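Transcriptional regulator, TetR family (Myxococcus xanthus, PDB 5K7F) probably binds DNA as a TetR-type transcriptional regulator that controls alternative isovaleryl coenzyme A biosynthesis. Local coordinates at residues T37-I42 with Q58-L63. Residues are numbered along the deposited sequence; the frame is centred on the assembly and turned at random. Where two conformers were deposited one is given.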
loop_
_atom_site.group_PDB
_atom_site.type_symbol
_atom_site.label_atom_id
_atom_site.label_comp_id
_atom_site.label_asym_id
_atom_site.label_seq_id
_atom_site.Cartn_x
_atom_site.Cartn_y
_atom_site.Cartn_z
ATOM N N THR A 37 -8.509 -20.161 6.594
ATOM C CA THR A 37 -8.989 -20.865 5.415
ATOM C C THR A 37 -8.314 -22.223 5.248
ATOM O O THR A 37 -7.083 -22.320 5.247
ATOM C CB THR A 37 -8.738 -20.022 4.171
ATOM O OG1 THR A 37 -9.460 -18.784 4.276
ATOM C CG2 THR A 37 -9.191 -20.780 2.923
ATOM N N SER A 38 -9.121 -23.251 5.014
ATOM C CA SER A 38 -8.626 -24.611 4.867
ATOM C C SER A 38 -8.816 -25.138 3.444
ATOM O O SER A 38 -9.640 -24.649 2.660
ATOM C CB SER A 38 -9.338 -25.537 5.856
ATOM O OG SER A 38 -10.619 -25.900 5.347
ATOM N N MET A 39 -8.032 -26.171 3.121
ATOM C CA MET A 39 -8.133 -26.774 1.806
ATOM C C MET A 39 -9.509 -27.386 1.606
ATOM O O MET A 39 -10.054 -27.339 0.505
ATOM C CB MET A 39 -7.018 -27.809 1.634
ATOM C CG MET A 39 -5.608 -27.206 1.678
ATOM S SD MET A 39 -5.233 -25.950 0.394
ATOM C CE MET A 39 -5.370 -26.862 -1.124
ATOM N N GLN A 40 -10.115 -27.908 2.681
ATOM C CA GLN A 40 -11.472 -28.425 2.582
ATOM C C GLN A 40 -12.455 -27.305 2.257
ATOM O O GLN A 40 -13.307 -27.453 1.374
ATOM C CB GLN A 40 -11.832 -29.152 3.882
ATOM C CG GLN A 40 -13.299 -29.451 4.122
ATOM C CD GLN A 40 -13.514 -30.187 5.452
ATOM O OE1 GLN A 40 -12.982 -31.279 5.661
ATOM N NE2 GLN A 40 -14.275 -29.577 6.357
ATOM N N GLU A 41 -12.315 -26.154 2.908
ATOM C CA GLU A 41 -13.193 -25.022 2.591
ATOM C C GLU A 41 -12.988 -24.543 1.161
ATOM O O GLU A 41 -13.947 -24.166 0.475
ATOM C CB GLU A 41 -12.936 -23.876 3.572
ATOM C CG GLU A 41 -13.245 -24.225 5.025
ATOM C CD GLU A 41 -12.962 -23.096 5.989
ATOM O OE1 GLU A 41 -11.949 -22.388 5.821
ATOM O OE2 GLU A 41 -13.775 -22.921 6.917
ATOM N N ILE A 42 -11.740 -24.548 0.687
ATOM C CA ILE A 42 -11.490 -24.160 -0.693
ATOM C C ILE A 42 -12.134 -25.131 -1.649
ATOM O O ILE A 42 -12.730 -24.723 -2.649
ATOM C CB ILE A 42 -9.987 -24.048 -0.970
ATOM C CG1 ILE A 42 -9.393 -22.941 -0.126
ATOM C CG2 ILE A 42 -9.765 -23.814 -2.487
ATOM C CD1 ILE A 42 -7.939 -22.993 -0.134
ATOM N N GLN A 58 -1.825 -29.448 -3.378
ATOM C CA GLN A 58 -1.811 -30.437 -2.298
ATOM C C GLN A 58 -1.696 -29.870 -0.871
ATOM O O GLN A 58 -2.014 -30.589 0.088
ATOM C CB GLN A 58 -0.661 -31.423 -2.542
ATOM C CG GLN A 58 -0.675 -32.117 -3.925
ATOM C CD GLN A 58 0.579 -32.958 -4.138
ATOM O OE1 GLN A 58 1.531 -32.884 -3.345
ATOM N NE2 GLN A 58 0.596 -33.754 -5.205
ATOM N N ASN A 59 -1.252 -28.629 -0.675
ATOM C CA ASN A 59 -1.206 -28.062 0.663
ATOM C C ASN A 59 -1.253 -26.546 0.556
ATOM O O ASN A 59 -1.271 -25.982 -0.545
ATOM C CB ASN A 59 0.037 -28.508 1.448
ATOM C CG ASN A 59 1.341 -28.216 0.711
ATOM O OD1 ASN A 59 1.669 -27.064 0.430
ATOM N ND2 ASN A 59 2.095 -29.265 0.407
ATOM N N LYS A 60 -1.244 -25.882 1.723
ATOM C CA LYS A 60 -1.477 -24.444 1.744
ATOM C C LYS A 60 -0.250 -23.677 1.272
ATOM O O LYS A 60 -0.389 -22.647 0.612
ATOM C CB LYS A 60 -1.900 -23.993 3.141
ATOM C CG LYS A 60 -3.361 -24.346 3.455
ATOM C CD LYS A 60 -3.743 -24.003 4.896
ATOM C CE LYS A 60 -4.052 -22.528 5.071
ATOM N NZ LYS A 60 -4.438 -22.219 6.483
ATOM N N GLU A 61 0.954 -24.164 1.591
ATOM C CA GLU A 61 2.173 -23.559 1.059
ATOM C C GLU A 61 2.146 -23.536 -0.465
ATOM O O GLU A 61 2.396 -22.500 -1.094
ATOM C CB GLU A 61 3.402 -24.327 1.561
ATOM N N GLN A 62 1.889 -24.683 -1.075
ATOM C CA GLN A 62 1.780 -24.748 -2.528
ATOM C C GLN A 62 0.740 -23.760 -3.049
ATOM O O GLN A 62 0.981 -23.060 -4.035
ATOM C CB GLN A 62 1.414 -26.164 -2.958
ATOM C CG GLN A 62 2.466 -27.230 -2.681
ATOM C CD GLN A 62 2.078 -28.560 -3.290
ATOM O OE1 GLN A 62 1.206 -28.616 -4.156
ATOM N NE2 GLN A 62 2.730 -29.638 -2.856
ATOM N N LEU A 63 -0.416 -23.698 -2.397
ATOM C CA LEU A 63 -1.481 -22.803 -2.849
ATOM C C LEU A 63 -1.018 -21.353 -2.865
ATOM O O LEU A 63 -1.290 -20.606 -3.812
ATOM C CB LEU A 63 -2.699 -22.944 -1.933
ATOM C CG LEU A 63 -3.865 -21.989 -2.220
ATOM C CD1 LEU A 63 -4.513 -22.224 -3.598
ATOM C CD2 LEU A 63 -4.889 -22.107 -1.114
#
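Met-39 and Lys-60, whose CA atoms lie 7.1 Å apart, bring together the first turns of helices 39-45 and 60-83. The two side chains run alongside each other in opposite senses, with Met-39 SD 3.9 Å from Lys-60 CG. The bend at chi2 (-60°) sets the Met-39 sulfur, SD, 4.1 Å from Leu-63 CD2. Deeper in, Ile-42 and Leu-63 meet tip to tip, Ile-42 CD1 only 3.3 Å from Leu-63 CD2, a tight fit beside helix 18-32. Lys-60 bends at chi3 (80°) and carries NZ to within 2.9 Å of Thr-37 O, a weak hydrogen bond; the ammonium also bonds Tyr-34 O and makes a cation-pi contact with the Tyr-34 ring. An alanine in place of Lys-60 would probably leave both carbonyls without this donor and uncover one flank of Met-39. Each helix start is capped locally: Ser-38 and Glu-41 form a capping box, and Asn-59 OD1 accepts from Gln-62 N at 2.8 Å. A small apolar contact, with a weak lysine bond to the backbone at its margin, thus joins the predicted helix-turn-helix to the helix that follows it, as in TetR-family DNA-binding domains.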